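Local coordinates for protein putative oxidoreductase (Magnetospirillum magnetotacticum, PDB 3C1A) that is a putative oxidoreductase of the GFO/IDH/MocA type that probably binds a nicotinamide adenine dinucleotide cofactor through its Rossmann-fold domain, at residues A107-V112 and R306-L311; S178-L183 and V218-R223; R233-G238 and T242-D247. One frame throughout, in Å; residues are numbered along the deposited sequence. Where two conformers were deposited one is given.

Contact 1: residues A107-V112 and R306-L311; sequences AEAEAV and RVVRVL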
loop_
_atom_site.group_PDB
_atom_site.type_symbol
_atom_site.label_atom_id
_atom_site.label_comp_id
_atom_site.label_asym_id
_atom_site.label_seq_id
_atom_site.Cartn_x
_atom_site.Cartn_y
_atom_site.Cartn_z
ATOM N N ALA A 107 -6.577 -17.594 1.750
ATOM C CA ALA A 107 -5.895 -18.726 2.372
ATOM C C ALA A 107 -4.378 -18.550 2.437
ATOM O O ALA A 107 -3.765 -18.956 3.418
ATOM C CB ALA A 107 -6.267 -20.038 1.672
ATOM N N GLU A 108 -3.789 -17.944 1.406
ATOM C CA GLU A 108 -2.328 -17.663 1.374
ATOM C C GLU A 108 -1.979 -16.595 2.411
ATOM O O GLU A 108 -0.928 -16.663 3.110
ATOM C CB GLU A 108 -1.880 -17.152 -0.005
ATOM C CG GLU A 108 -1.522 -18.213 -0.984
ATOM C CD GLU A 108 -1.273 -17.733 -2.411
ATOM O OE1 GLU A 108 -1.062 -16.515 -2.700
ATOM O OE2 GLU A 108 -1.250 -18.641 -3.271
ATOM N N ALA A 109 -2.848 -15.587 2.469
ATOM C CA ALA A 109 -2.749 -14.508 3.449
ATOM C C ALA A 109 -2.754 -15.127 4.828
ATOM O O ALA A 109 -1.912 -14.828 5.647
ATOM C CB ALA A 109 -3.917 -13.609 3.312
ATOM N N GLU A 110 -3.713 -16.010 5.083
ATOM C CA GLU A 110 -3.819 -16.659 6.397
ATOM C C GLU A 110 -2.608 -17.542 6.704
ATOM O O GLU A 110 -2.211 -17.649 7.863
ATOM C CB GLU A 110 -5.124 -17.451 6.467
ATOM C CG GLU A 110 -6.302 -16.504 6.466
ATOM C CD GLU A 110 -7.632 -17.175 6.304
ATOM O OE1 GLU A 110 -7.736 -18.143 5.512
ATOM O OE2 GLU A 110 -8.592 -16.695 6.948
ATOM N N ALA A 111 -2.000 -18.147 5.683
ATOM C CA ALA A 111 -0.819 -19.020 5.871
ATOM C C ALA A 111 0.396 -18.216 6.307
ATOM O O ALA A 111 1.173 -18.611 7.198
ATOM C CB ALA A 111 -0.489 -19.777 4.620
ATOM N N VAL A 112 0.549 -17.070 5.666
ATOM C CA VAL A 112 1.497 -16.061 6.081
ATOM C C VAL A 112 1.298 -15.524 7.526
ATOM O O VAL A 112 2.231 -15.564 8.339
ATOM C CB VAL A 112 1.494 -14.914 5.056
ATOM C CG1 VAL A 112 2.441 -13.810 5.500
ATOM C CG2 VAL A 112 1.861 -15.449 3.643
ATOM N N ARG A 306 -6.533 -8.332 6.359
ATOM C CA ARG A 306 -7.900 -7.801 6.407
ATOM C C ARG A 306 -8.259 -7.130 5.070
ATOM O O ARG A 306 -9.400 -7.219 4.635
ATOM C CB ARG A 306 -8.052 -6.815 7.558
ATOM C CG ARG A 306 -7.899 -7.446 8.930
ATOM C CD ARG A 306 -7.645 -6.385 10.003
ATOM N NE ARG A 306 -8.659 -5.349 9.960
ATOM C CZ ARG A 306 -8.500 -4.088 10.342
ATOM N NH1 ARG A 306 -7.368 -3.693 10.898
ATOM N NH2 ARG A 306 -9.506 -3.230 10.230
ATOM N N VAL A 307 -7.283 -6.446 4.454
ATOM C CA VAL A 307 -7.446 -5.839 3.098
ATOM C C VAL A 307 -7.744 -6.928 2.069
ATOM O O VAL A 307 -8.608 -6.726 1.207
ATOM C CB VAL A 307 -6.196 -5.126 2.629
ATOM C CG1 VAL A 307 -6.291 -4.758 1.155
ATOM C CG2 VAL A 307 -5.872 -3.861 3.565
ATOM N N VAL A 308 -6.984 -8.031 2.126
ATOM C CA VAL A 308 -7.217 -9.183 1.230
ATOM C C VAL A 308 -8.615 -9.766 1.407
ATOM O O VAL A 308 -9.282 -10.191 0.423
ATOM C CB VAL A 308 -6.146 -10.300 1.393
ATOM C CG1 VAL A 308 -6.573 -11.626 0.688
ATOM C CG2 VAL A 308 -4.805 -9.885 0.813
ATOM N N ARG A 309 -9.091 -9.771 2.641
ATOM C CA ARG A 309 -10.443 -10.299 2.914
ATOM C C ARG A 309 -11.510 -9.450 2.236
ATOM O O ARG A 309 -12.403 -9.954 1.583
ATOM C CB ARG A 309 -10.712 -10.401 4.419
ATOM C CG ARG A 309 -12.105 -10.976 4.697
ATOM C CD ARG A 309 -12.388 -11.213 6.159
ATOM N NE ARG A 309 -11.480 -12.190 6.733
ATOM C CZ ARG A 309 -10.500 -11.898 7.580
ATOM N NH1 ARG A 309 -10.282 -10.648 7.964
ATOM N NH2 ARG A 309 -9.731 -12.866 8.051
ATOM N N VAL A 310 -11.382 -8.142 2.341
ATOM C CA VAL A 310 -12.352 -7.236 1.767
ATOM C C VAL A 310 -12.282 -7.306 0.232
ATOM O O VAL A 310 -13.300 -7.253 -0.445
ATOM C CB VAL A 310 -12.066 -5.764 2.197
ATOM C CG1 VAL A 310 -12.944 -4.792 1.416
ATOM C CG2 VAL A 310 -12.231 -5.564 3.689
ATOM N N LEU A 311 -11.071 -7.371 -0.327
ATOM C CA LEU A 311 -10.949 -7.367 -1.776
ATOM C C LEU A 311 -11.615 -8.599 -2.368
ATOM O O LEU A 311 -12.317 -8.499 -3.385
ATOM C CB LEU A 311 -9.501 -7.279 -2.191
ATOM C CG LEU A 311 -8.887 -5.915 -1.902
ATOM C CD1 LEU A 311 -7.443 -5.985 -2.219
ATOM C CD2 LEU A 311 -9.634 -4.868 -2.738
#
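The R309 guanidinium meets the E110 carboxylate at its edge, with OE2 near the guanidinium plane and 4.1 Å from NH2. That is too long for a salt bridge. The two flat groups are also turned 58° apart, and the side chains cross at about a right angle. R309 leaves its helix with CG anti to the backbone N (chi1 -179°), then bends at chi3, and this brings the guanidinium round toward the glutamate. Deeper in, the contact is apolar: A109 CB faces CG1 of V308 at 4.2 Å, where the two backbones come nearest, their CA atoms 7.3 Å apart. No hydrogen bond crosses. This is light helix-to-helix packing between helix 106-119 of the NAD-binding Rossmann fold and the C-terminal helix 301-314, whose other flank touches helix 168-184. L305, one turn before R309, touches both A109 and E110, while L102 and T103 pack on V308, T103 also on A109. The arginine and glutamate lie toward the more exposed margin, where their opposite charges would probably attract weakly at this distance. R306 turns elsewhere, to a salt bridge with D187.

Contact 2: residues S178-L183 and V218-R223; sequences SMVLDL and VEAHIR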
loop_
_atom_site.group_PDB
_atom_site.type_symbol
_atom_site.label_atom_id
_atom_site.label_comp_id
_atom_site.label_asym_id
_atom_site.label_seq_id
_atom_site.Cartn_x
_atom_site.Cartn_y
_atom_site.Cartn_z
ATOM N N SER A 178 -6.798 -0.224 2.381
ATOM C CA SER A 178 -5.893 -0.063 3.528
ATOM C C SER A 178 -6.152 1.247 4.269
ATOM O O SER A 178 -6.126 1.294 5.506
ATOM C CB SER A 178 -4.413 -0.140 3.093
ATOM O OG SER A 178 -4.068 0.841 2.141
HETATM N N MSE A 179 -6.399 2.300 3.503
HETATM C CA MSE A 179 -6.636 3.630 4.050
HETATM C C MSE A 179 -7.964 3.656 4.830
HETATM O O MSE A 179 -8.010 4.103 5.986
HETATM C CB MSE A 179 -6.599 4.649 2.914
HETATM C CG MSE A 179 -6.859 6.067 3.322
HETATM SE SE MSE A 179 -8.754 6.525 3.347
HETATM C CE MSE A 179 -9.066 6.537 1.483
ATOM N N VAL A 180 -9.020 3.106 4.236
ATOM C CA VAL A 180 -10.331 3.062 4.887
ATOM C C VAL A 180 -10.329 2.234 6.189
ATOM O O VAL A 180 -10.746 2.727 7.235
ATOM C CB VAL A 180 -11.418 2.621 3.911
ATOM C CG1 VAL A 180 -12.755 2.556 4.601
ATOM C CG2 VAL A 180 -11.540 3.634 2.731
ATOM N N LEU A 181 -9.804 1.016 6.139
ATOM C CA LEU A 181 -9.624 0.194 7.347
ATOM C C LEU A 181 -8.732 0.841 8.409
ATOM O O LEU A 181 -9.032 0.748 9.613
ATOM C CB LEU A 181 -9.116 -1.197 7.012
ATOM C CG LEU A 181 -9.879 -2.104 6.030
ATOM C CD1 LEU A 181 -9.219 -3.509 5.890
ATOM C CD2 LEU A 181 -11.338 -2.271 6.390
ATOM N N ASP A 182 -7.669 1.507 7.993
ATOM C CA ASP A 182 -6.803 2.243 8.926
ATOM C C ASP A 182 -7.538 3.404 9.621
ATOM O O ASP A 182 -7.467 3.555 10.851
ATOM C CB ASP A 182 -5.552 2.764 8.251
ATOM C CG ASP A 182 -4.615 3.417 9.237
ATOM O OD1 ASP A 182 -4.194 2.736 10.207
ATOM O OD2 ASP A 182 -4.308 4.607 9.035
ATOM N N LEU A 183 -8.289 4.174 8.845
ATOM C CA LEU A 183 -9.187 5.221 9.373
ATOM C C LEU A 183 -10.239 4.711 10.327
ATOM O O LEU A 183 -10.441 5.309 11.383
ATOM C CB LEU A 183 -9.895 5.940 8.218
ATOM C CG LEU A 183 -10.873 7.099 8.508
ATOM C CD1 LEU A 183 -10.142 8.206 9.254
ATOM C CD2 LEU A 183 -11.573 7.673 7.240
ATOM N N VAL A 218 -22.024 4.468 8.495
ATOM C CA VAL A 218 -21.064 5.285 7.757
ATOM C C VAL A 218 -20.619 4.446 6.569
ATOM O O VAL A 218 -20.229 3.288 6.757
ATOM C CB VAL A 218 -19.832 5.631 8.636
ATOM C CG1 VAL A 218 -18.734 6.331 7.829
ATOM C CG2 VAL A 218 -20.232 6.455 9.834
ATOM N N GLU A 219 -20.692 5.009 5.363
ATOM C CA GLU A 219 -20.194 4.310 4.168
ATOM C C GLU A 219 -18.951 4.958 3.634
ATOM O O GLU A 219 -18.810 6.181 3.694
ATOM C CB GLU A 219 -21.233 4.277 3.059
ATOM C CG GLU A 219 -22.357 3.337 3.347
ATOM C CD GLU A 219 -23.226 3.094 2.159
ATOM O OE1 GLU A 219 -23.271 3.966 1.266
ATOM O OE2 GLU A 219 -23.857 2.014 2.115
ATOM N N ALA A 220 -18.052 4.107 3.134
ATOM C CA ALA A 220 -16.847 4.503 2.406
ATOM C C ALA A 220 -17.087 4.065 0.988
ATOM O O ALA A 220 -17.461 2.905 0.752
ATOM C CB ALA A 220 -15.595 3.820 2.966
ATOM N N HIS A 221 -16.975 4.990 0.051
ATOM C CA HIS A 221 -17.095 4.710 -1.393
ATOM C C HIS A 221 -15.735 4.946 -2.054
ATOM O O HIS A 221 -15.157 6.053 -2.025
ATOM C CB HIS A 221 -18.142 5.580 -2.091
ATOM C CG HIS A 221 -19.525 5.462 -1.516
ATOM N ND1 HIS A 221 -20.176 6.525 -0.934
ATOM C CD2 HIS A 221 -20.380 4.415 -1.437
ATOM C CE1 HIS A 221 -21.367 6.139 -0.513
ATOM N NE2 HIS A 221 -21.520 4.864 -0.812
ATOM N N ILE A 222 -15.220 3.889 -2.648
ATOM C CA ILE A 222 -13.901 3.903 -3.250
ATOM C C ILE A 222 -14.035 3.741 -4.745
ATOM O O ILE A 222 -14.379 2.667 -5.209
ATOM C CB ILE A 222 -13.068 2.728 -2.713
ATOM C CG1 ILE A 222 -12.810 2.891 -1.205
ATOM C CG2 ILE A 222 -11.799 2.463 -3.554
ATOM C CD1 ILE A 222 -12.196 1.589 -0.546
ATOM N N ARG A 223 -13.749 4.796 -5.489
ATOM C CA ARG A 223 -13.836 4.732 -6.951
ATOM C C ARG A 223 -12.457 4.483 -7.601
ATOM O O ARG A 223 -11.487 5.182 -7.311
ATOM C CB ARG A 223 -14.486 5.990 -7.516
ATOM C CG ARG A 223 -14.921 5.840 -8.990
ATOM C CD ARG A 223 -15.034 7.164 -9.700
ATOM N NE ARG A 223 -15.321 6.972 -11.117
ATOM C CZ ARG A 223 -15.141 7.906 -12.052
ATOM N NH1 ARG A 223 -14.707 9.129 -11.744
ATOM N NH2 ARG A 223 -15.434 7.620 -13.318
#
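V180 is the residue of helix 168-184 that meets strand 218-225, touching both A220 and I222. Two positions before it, S178 sits on another flank of the helix; its OG is hydrogen-bonded to the carbonyl oxygens of A174 and H175, and its side chain packs on V307. M179, a selenomethionine, starts off obliquely to the strand and, in the conformer given, lies near S153 of strand 148-158. Then comes V180, which points at the strand and divides its two methyls between two residues. CG1, anti to the backbone N (chi1 179°), presses on A220 CB at 3.5 Å, a snug fit for two methyl groups. CG2, on the other branch, meets CD1 of I222 at 3.9 Å, the two side chains reaching tip to tip, and also lies 4.1 Å from A220 CB. The small alanine is consistent with the close approach of the helix, the CA atoms of V180 and A220 being 7.1 Å apart. This is helix-on-sheet packing in the GFO/IDH/MocA C-terminal domain: A220 and I222 lie on the face of the mixed sheet that helix 168-184 covers, while H221 between them points away from the helix, and F215 of strand 204-215 also touches V180. Further along the helix, L181 turns to L303, R306 and V307 of helix 301-314. D182 OD2 takes a salt bridge from K139 and a hydrogen bond from W135 NE1, and L183 reaches V151 of strand 148-158.

Contact 3: residues R233-G238 and T242-D247; sequences RLAVFG and TLVMDD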
loop_
_atom_site.group_PDB
_atom_site.type_symbol
_atom_site.label_atom_id
_atom_site.label_comp_id
_atom_site.label_asym_id
_atom_site.label_seq_id
_atom_site.Cartn_x
_atom_site.Cartn_y
_atom_site.Cartn_z
ATOM N N ARG A 233 -7.420 11.187 -4.961
ATOM C CA ARG A 233 -7.948 12.095 -3.951
ATOM C C ARG A 233 -8.788 11.342 -2.969
ATOM O O ARG A 233 -9.356 10.294 -3.304
ATOM C CB ARG A 233 -8.722 13.253 -4.576
ATOM C CG ARG A 233 -9.722 12.867 -5.617
ATOM C CD ARG A 233 -10.385 14.117 -6.139
ATOM N NE ARG A 233 -11.420 13.832 -7.128
ATOM C CZ ARG A 233 -12.296 14.731 -7.561
ATOM N NH1 ARG A 233 -12.285 15.967 -7.064
ATOM N NH2 ARG A 233 -13.205 14.386 -8.473
ATOM N N LEU A 234 -8.850 11.847 -1.744
ATOM C CA LEU A 234 -9.816 11.316 -0.787
ATOM C C LEU A 234 -10.392 12.444 0.057
ATOM O O LEU A 234 -9.834 13.541 0.108
ATOM C CB LEU A 234 -9.205 10.209 0.074
ATOM C CG LEU A 234 -8.100 10.539 1.075
ATOM C CD1 LEU A 234 -8.579 11.313 2.359
ATOM C CD2 LEU A 234 -7.451 9.203 1.434
ATOM N N ALA A 235 -11.541 12.194 0.679
ATOM C CA ALA A 235 -12.176 13.205 1.508
ATOM C C ALA A 235 -12.771 12.486 2.690
ATOM O O ALA A 235 -13.325 11.428 2.502
ATOM C CB ALA A 235 -13.258 13.923 0.723
ATOM N N VAL A 236 -12.633 13.028 3.894
ATOM C CA VAL A 236 -13.274 12.444 5.087
ATOM C C VAL A 236 -14.298 13.472 5.592
ATOM O O VAL A 236 -13.942 14.577 5.956
ATOM C CB VAL A 236 -12.265 12.033 6.218
ATOM C CG1 VAL A 236 -13.018 11.446 7.425
ATOM C CG2 VAL A 236 -11.283 10.979 5.691
ATOM N N PHE A 237 -15.568 13.108 5.553
ATOM C CA PHE A 237 -16.641 14.050 5.868
ATOM C C PHE A 237 -17.039 13.833 7.310
ATOM O O PHE A 237 -17.408 12.736 7.717
ATOM C CB PHE A 237 -17.870 13.860 4.952
ATOM C CG PHE A 237 -17.572 14.012 3.480
ATOM C CD1 PHE A 237 -17.680 15.242 2.848
ATOM C CD2 PHE A 237 -17.219 12.903 2.721
ATOM C CE1 PHE A 237 -17.407 15.382 1.515
ATOM C CE2 PHE A 237 -16.949 13.034 1.361
ATOM C CZ PHE A 237 -17.019 14.275 0.765
ATOM N N GLY A 238 -16.994 14.889 8.094
ATOM C CA GLY A 238 -17.484 14.798 9.468
ATOM C C GLY A 238 -18.575 15.788 9.750
ATOM O O GLY A 238 -18.951 16.600 8.894
ATOM N N THR A 242 -14.615 18.808 6.758
ATOM C CA THR A 242 -14.312 17.773 5.764
ATOM C C THR A 242 -12.802 17.864 5.541
ATOM O O THR A 242 -12.283 18.962 5.346
ATOM C CB THR A 242 -15.059 18.048 4.443
ATOM O OG1 THR A 242 -16.486 18.135 4.690
ATOM C CG2 THR A 242 -14.768 16.948 3.408
ATOM N N LEU A 243 -12.098 16.734 5.616
ATOM C CA LEU A 243 -10.665 16.704 5.314
ATOM C C LEU A 243 -10.479 16.051 3.969
ATOM O O LEU A 243 -11.047 14.982 3.717
ATOM C CB LEU A 243 -9.911 15.920 6.380
ATOM C CG LEU A 243 -9.828 16.661 7.705
ATOM C CD1 LEU A 243 -9.509 15.759 8.858
ATOM C CD2 LEU A 243 -8.791 17.795 7.549
ATOM N N VAL A 244 -9.745 16.721 3.092
ATOM C CA VAL A 244 -9.464 16.250 1.732
ATOM C C VAL A 244 -7.941 16.144 1.451
ATOM O O VAL A 244 -7.173 17.033 1.759
ATOM C CB VAL A 244 -10.122 17.159 0.647
ATOM C CG1 VAL A 244 -9.765 16.682 -0.781
ATOM C CG2 VAL A 244 -11.634 17.245 0.804
HETATM N N MSE A 245 -7.522 15.027 0.866
HETATM C CA MSE A 245 -6.177 14.936 0.302
HETATM C C MSE A 245 -6.304 14.781 -1.189
HETATM O O MSE A 245 -6.932 13.841 -1.628
HETATM C CB MSE A 245 -5.462 13.723 0.855
HETATM C CG MSE A 245 -4.838 13.956 2.160
HETATM SE SE MSE A 245 -4.326 12.330 3.008
HETATM C CE MSE A 245 -3.414 11.407 1.613
ATOM N N ASP A 246 -5.715 15.694 -1.957
ATOM C CA ASP A 246 -5.928 15.761 -3.409
ATOM C C ASP A 246 -4.640 16.053 -4.161
ATOM O O ASP A 246 -4.026 17.082 -3.915
ATOM C CB ASP A 246 -6.925 16.874 -3.712
ATOM C CG ASP A 246 -7.312 16.940 -5.193
ATOM O OD1 ASP A 246 -6.620 16.326 -6.045
ATOM O OD2 ASP A 246 -8.325 17.604 -5.484
ATOM N N ASP A 247 -4.249 15.171 -5.087
ATOM C CA ASP A 247 -2.989 15.353 -5.855
ATOM C C ASP A 247 -2.932 16.591 -6.736
ATOM O O ASP A 247 -1.862 17.183 -6.908
ATOM C CB ASP A 247 -2.700 14.147 -6.749
ATOM C CG ASP A 247 -1.893 13.116 -6.055
ATOM O OD1 ASP A 247 -1.468 13.394 -4.907
ATOM O OD2 ASP A 247 -1.675 12.036 -6.656
HETATM O O HOH W 1 -11.309 17.421 -5.008
HETATM O O HOH W 2 -18.546 17.005 6.044
#
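A chi1 of -57° in T242 sets OG1 beside the backbone N and leaves CG2 trans to it, while F237 has its ring beside the backbone N (chi1 -58°). Together the two torsions lay the side chains alongside each other, pointing the same way, and CG2 of T242 comes obliquely to the F237 ring, 3.4 Å from CD1. With an alanine at F237, the T242 methyl would probably lose its ring neighbour and a gap would open beside A150 and R152, which the ring also touches. At the far end R233 and D246 run side by side, and a water joins them: it accepts from R233 NH1 at 2.7 Å, in the guanidinium plane at its edge, and donates to D246 OD2 at 3.0 Å. Their stronger partners are E154, which forms a salt bridge with R233 NE, and the R248 backbone N, bound by D246 OD1. Between these pairs A235 CB meets V244 CG2 at 3.7 Å. The strands form an antiparallel beta hairpin, closed by two hydrogen-bonded pairs, L234 with M245 and V236 with L243; L234 N reaches M245 O at 2.8 Å. A second water donates to both G238 O and T242 OG1 near the turn, and OG1 is also hydrogen-bonded to P257 O. W264 packs on A235 and makes a cation-pi contact with R233. On the face opposite R233, A235 and F237, helices 133-140 and 142-145 cover L234, V236 and L243, with W135 also against M245. Strand 148-158 flanks 229-238 on its other edge, and strand 254-256 continues the sheet beyond 242-246.

In the fold
Contact 2 stands between the other two. Its centre lies about 17 Å from that of contact 1, and the helices meet where V307 CG2 packs on S178 CA at 3.8 Å, so helix 301-314 is sandwiched between helices 106-119 and 168-184. Contact 3 is about 11 Å from contact 2, centre to centre; both contacts reach the same mixed sheet, and L183 CD2 touches V236 CG2 at 3.7 Å. Contacts 1 and 3 do not touch: about 13 Å separates their nearest atoms. A tetraethylene glycol, probably from the crystallisation liquor, lies about 4 Å from the M245 side chain in contact 3 and may mark a pocket.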